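PDB 4LRU: glyoxalase 3 from Candida albicans, which converts methylglyoxal to D-lactate in a single step that needs no glutathione, detoxifying the methylglyoxal that the cell itself produces. Local coordinates for residues E31-H34 with P35-F39; L89-A92 with S93-D96. All blocks are in the same frame, centred on the assembly; numbering follows the deposited sequence.

Contact 1 of 2, residues E31-H34 with P35-F39; sequences EALH and PFEVF
The ring of P35 packs against the carbonyl of E31, one helical turn back, with P35 CG 3.1 Å from E31 O. Being tertiary, P35 N has no hydrogen to offer, and E31 O is buried with no hydrogen-bond partner in the model; helix 29-42 is kinked here. On its other flank the proline ring meets H34, whose CB lies 3.3 Å from P35 CD. Regular bonding resumes at once, F36 N donating to A32 O, E37 N to L33 O and V38 N to H34 O at 2.9 Å. F36 CB also sits close to A32 O, at 3.2 Å.

L33 and E37, four residues apart, run alongside each other in the same direction, L33 CD2 touching E37 CG at 4.0 Å. With its chain bent at chi2 (-70°), E37 turns its carboxylate on to R40, which forms a salt bridge with OE1. One branch of V38, CG2, rests 3.3 Å from H34 O, beside the bond that its own N-H makes. H34 CG stands anti to its own carbonyl carbon (chi1 -71°), which carries the imidazole off the helix to where NE2 is hydrogen-bonded to D71. The F36 ring packs on helix 81-87, V38 on helix 225-236.

A proline-kinked helix crossing between parallel strands 6-10 and 45-50, with E31 beside the inferred active-site residue C139, belongs to the beta-alpha-beta core of the DJ-1/PfpI fold.

Contact 2 of 2, residues L89-A92 with S93-D96; sequences LKKA and SDLD
L95 lays its CD2 methyl against the root of the K90 side chain, 3.8 Å from K90 CB, and the two side chains cross at about a right angle. The K90 chain then bends at chi2 (-67°), and NZ bonds to the carbonyl of N88. K91 takes an extended start, and a bend at chi3 brings K91 CE to 3.5 Å from S93 OG. The same methylene also lies near D94 OD2, but K91 NZ stays 4.6 Å from D94 OD2, too long for a salt bridge. A water instead ties that carboxylate back, accepting from K91 N and donating to D94 OD2 at 2.7 Å.

Two successive i to i+3 bonds close the turn: D94 N to K91 O (2.9 Å) and L95 N to A92 O (3.0 Å). That spacing is the one expected of a short 3-10 turn. A second water donates to both A92 O and L95 O, bridging the two carbonyls.

The turn ends edge strand 90-91, whose backbone bonds to strand 45-50. The L95 side chain touches Q47 and A49 of that strand, and A92 touches D120 and L121 of helix 119-130.

Along the chain from the N terminus, strand 6-10 comes first, then helix 29-42 with contact 1, then strand 45-50. Contact 2 follows after helices 69-76 and 81-87, where strand 90-91 ends and the chain turns toward strand 102-105. Each contact is local and closes only a helical or 3-10 turn; the two are in series, neither nesting nor crossing. The centres of contacts 1 and 2 lie about 19 Å apart, and the two do not touch. Strand 45-50 relates them: it follows the helix of contact 1 and pairs with the edge strand of contact 2. Contact 1 is buried, beside the inferred active-site C139, whereas contact 2 is at the surface, away from that site.

Contact 1 of 2, residues E31-H34 with P35-F39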
loop_
_atom_site.group_PDB
_atom_site.type_symbol
_atom_site.label_atom_id
_atom_site.label_comp_id
_atom_site.label_asym_id
_atom_site.label_seq_id
_atom_site.Cartn_x
_atom_site.Cartn_y
_atom_site.Cartn_z
ATOM N N GLU A 31 -0.637 -8.317 -0.575
ATOM C CA GLU A 31 -0.066 -6.984 -0.419
ATOM C C GLU A 31 -0.066 -6.483 1.007
ATOM O O GLU A 31 0.685 -5.577 1.336
ATOM C CB GLU A 31 -0.793 -5.973 -1.318
ATOM C CG GLU A 31 -0.557 -6.289 -2.774
ATOM C CD GLU A 31 -1.244 -5.342 -3.729
ATOM O OE1 GLU A 31 -1.728 -4.272 -3.294
ATOM O OE2 GLU A 31 -1.255 -5.681 -4.928
ATOM N N ALA A 32 -0.919 -7.077 1.837
ATOM C CA ALA A 32 -0.860 -6.937 3.280
ATOM C C ALA A 32 -0.030 -8.035 3.925
ATOM O O ALA A 32 0.783 -7.756 4.814
ATOM C CB ALA A 32 -2.256 -6.942 3.863
ATOM N N LEU A 33 -0.252 -9.279 3.505
ATOM C CA LEU A 33 0.383 -10.435 4.147
ATOM C C LEU A 33 1.906 -10.455 3.945
ATOM O O LEU A 33 2.653 -10.611 4.914
ATOM C CB LEU A 33 -0.263 -11.736 3.667
ATOM C CG LEU A 33 0.040 -13.034 4.427
ATOM C CD1 LEU A 33 -1.082 -14.053 4.255
ATOM C CD2 LEU A 33 1.364 -13.630 3.980
ATOM N N HIS A 34 2.368 -10.305 2.711
ATOM C CA HIS A 34 3.800 -10.359 2.452
ATOM C C HIS A 34 4.573 -9.289 3.222
ATOM O O HIS A 34 5.542 -9.616 3.924
ATOM C CB HIS A 34 4.105 -10.290 0.952
ATOM C CG HIS A 34 3.735 -11.532 0.208
ATOM N ND1 HIS A 34 3.820 -11.626 -1.163
ATOM C CD2 HIS A 34 3.291 -12.737 0.639
ATOM C CE1 HIS A 34 3.443 -12.830 -1.546
ATOM N NE2 HIS A 34 3.131 -13.530 -0.471
ATOM N N PRO A 35 4.138 -8.016 3.139
ATOM C CA PRO A 35 4.893 -7.015 3.881
ATOM C C PRO A 35 4.794 -7.224 5.384
ATOM O O PRO A 35 5.774 -7.029 6.104
ATOM C CB PRO A 35 4.268 -5.685 3.430
ATOM C CG PRO A 35 3.667 -5.990 2.094
ATOM C CD PRO A 35 3.176 -7.399 2.209
ATOM N N PHE A 36 3.624 -7.642 5.874
ATOM C CA PHE A 36 3.493 -7.979 7.286
ATOM C C PHE A 36 4.578 -8.982 7.678
ATOM O O PHE A 36 5.276 -8.819 8.682
ATOM C CB PHE A 36 2.100 -8.553 7.599
ATOM C CG PHE A 36 1.931 -8.975 9.038
ATOM C CD1 PHE A 36 1.588 -8.054 10.017
ATOM C CD2 PHE A 36 2.179 -10.286 9.425
ATOM C CE1 PHE A 36 1.446 -8.443 11.334
ATOM C CE2 PHE A 36 2.054 -10.677 10.747
ATOM C CZ PHE A 36 1.691 -9.751 11.704
ATOM N N GLU A 37 4.722 -10.030 6.884
ATOM C CA GLU A 37 5.661 -11.094 7.247
ATOM C C GLU A 37 7.116 -10.624 7.153
ATOM O O GLU A 37 7.942 -11.019 7.977
ATOM C CB GLU A 37 5.426 -12.342 6.397
ATOM C CG GLU A 37 4.163 -13.113 6.760
ATOM C CD GLU A 37 4.300 -13.796 8.098
ATOM O OE1 GLU A 37 4.974 -14.853 8.165
ATOM O OE2 GLU A 37 3.757 -13.281 9.089
ATOM N N VAL A 38 7.435 -9.822 6.144
ATOM C CA VAL A 38 8.801 -9.304 5.990
ATOM C C VAL A 38 9.168 -8.460 7.214
ATOM O O VAL A 38 10.220 -8.642 7.824
ATOM C CB VAL A 38 8.941 -8.466 4.716
ATOM C CG1 VAL A 38 10.259 -7.708 4.699
ATOM C CG2 VAL A 38 8.826 -9.375 3.508
ATOM N N PHE A 39 8.286 -7.538 7.573
ATOM C CA PHE A 39 8.532 -6.676 8.717
ATOM C C PHE A 39 8.511 -7.454 10.039
ATOM O O PHE A 39 9.276 -7.146 10.951
ATOM C CB PHE A 39 7.518 -5.540 8.733
ATOM C CG PHE A 39 7.633 -4.589 7.564
ATOM C CD1 PHE A 39 8.854 -4.080 7.163
ATOM C CD2 PHE A 39 6.496 -4.144 6.916
ATOM C CE1 PHE A 39 8.947 -3.201 6.104
ATOM C CE2 PHE A 39 6.579 -3.261 5.860
ATOM C CZ PHE A 39 7.803 -2.772 5.456
#

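Contact 2 of 2, residues L89-A92 with S93-D96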
loop_
_atom_site.group_PDB
_atom_site.type_symbol
_atom_site.label_atom_id
_atom_site.label_comp_id
_atom_site.label_asym_id
_atom_site.label_seq_id
_atom_site.Cartn_x
_atom_site.Cartn_y
_atom_site.Cartn_z
ATOM N N LEU A 89 -6.601 -4.597 14.018
ATOM C CA LEU A 89 -6.675 -3.489 13.072
ATOM C C LEU A 89 -7.458 -2.312 13.655
ATOM O O LEU A 89 -8.510 -2.490 14.251
ATOM C CB LEU A 89 -7.336 -3.950 11.772
ATOM C CG LEU A 89 -7.348 -2.919 10.638
ATOM C CD1 LEU A 89 -7.204 -3.580 9.280
ATOM C CD2 LEU A 89 -8.617 -2.080 10.694
ATOM N N LYS A 90 -6.939 -1.106 13.470
ATOM C CA LYS A 90 -7.570 0.076 14.053
ATOM C C LYS A 90 -8.019 1.082 13.007
ATOM O O LYS A 90 -7.523 1.103 11.878
ATOM C CB LYS A 90 -6.641 0.759 15.058
ATOM C CG LYS A 90 -6.302 -0.083 16.282
ATOM C CD LYS A 90 -7.495 -0.325 17.185
ATOM C CE LYS A 90 -7.079 -0.858 18.555
ATOM N NZ LYS A 90 -6.447 -2.209 18.473
ATOM N N LYS A 91 -8.963 1.928 13.396
ATOM C CA LYS A 91 -9.291 3.110 12.613
ATOM C C LYS A 91 -8.155 4.127 12.763
ATOM O O LYS A 91 -7.700 4.381 13.877
ATOM C CB LYS A 91 -10.617 3.700 13.116
ATOM C CG LYS A 91 -11.169 4.816 12.251
ATOM C CD LYS A 91 -12.622 5.106 12.591
ATOM C CE LYS A 91 -12.772 5.681 13.991
ATOM N NZ LYS A 91 -14.181 6.098 14.252
ATOM N N ALA A 92 -7.687 4.693 11.652
ATOM C CA ALA A 92 -6.480 5.538 11.676
ATOM C C ALA A 92 -6.590 6.689 12.678
ATOM O O ALA A 92 -5.623 7.017 13.364
ATOM C CB ALA A 92 -6.152 6.065 10.284
ATOM N N SER A 93 -7.770 7.300 12.776
ATOM C CA SER A 93 -7.952 8.444 13.669
ATOM C C SER A 93 -7.805 8.076 15.148
ATOM O O SER A 93 -7.599 8.958 15.982
ATOM C CB SER A 93 -9.324 9.074 13.442
ATOM O OG SER A 93 -10.329 8.173 13.822
ATOM N N ASP A 94 -7.940 6.790 15.478
ATOM C CA ASP A 94 -7.751 6.329 16.851
ATOM C C ASP A 94 -6.277 6.114 17.221
ATOM O O ASP A 94 -5.967 5.749 18.355
ATOM C CB ASP A 94 -8.530 5.041 17.122
ATOM C CG ASP A 94 -10.031 5.255 17.115
ATOM O OD1 ASP A 94 -10.472 6.339 17.566
ATOM O OD2 ASP A 94 -10.746 4.340 16.663
ATOM N N LEU A 95 -5.372 6.378 16.284
ATOM C CA LEU A 95 -3.943 6.166 16.510
ATOM C C LEU A 95 -3.220 7.490 16.670
ATOM O O LEU A 95 -3.688 8.520 16.195
ATOM C CB LEU A 95 -3.353 5.413 15.316
ATOM C CG LEU A 95 -3.992 4.053 15.036
ATOM C CD1 LEU A 95 -3.388 3.451 13.777
ATOM C CD2 LEU A 95 -3.857 3.095 16.212
ATOM N N ASP A 96 -2.066 7.460 17.334
ATOM C CA ASP A 96 -1.177 8.624 17.406
ATOM C C ASP A 96 -0.172 8.577 16.268
ATOM O O ASP A 96 0.692 7.701 16.244
ATOM C CB ASP A 96 -0.427 8.643 18.746
ATOM C CG ASP A 96 0.451 9.882 18.917
ATOM O OD1 ASP A 96 0.767 10.543 17.900
ATOM O OD2 ASP A 96 0.820 10.203 20.074
HETATM O O HOH W 1 -10.068 1.782 16.089
HETATM O O HOH W 2 -3.883 9.136 13.368
#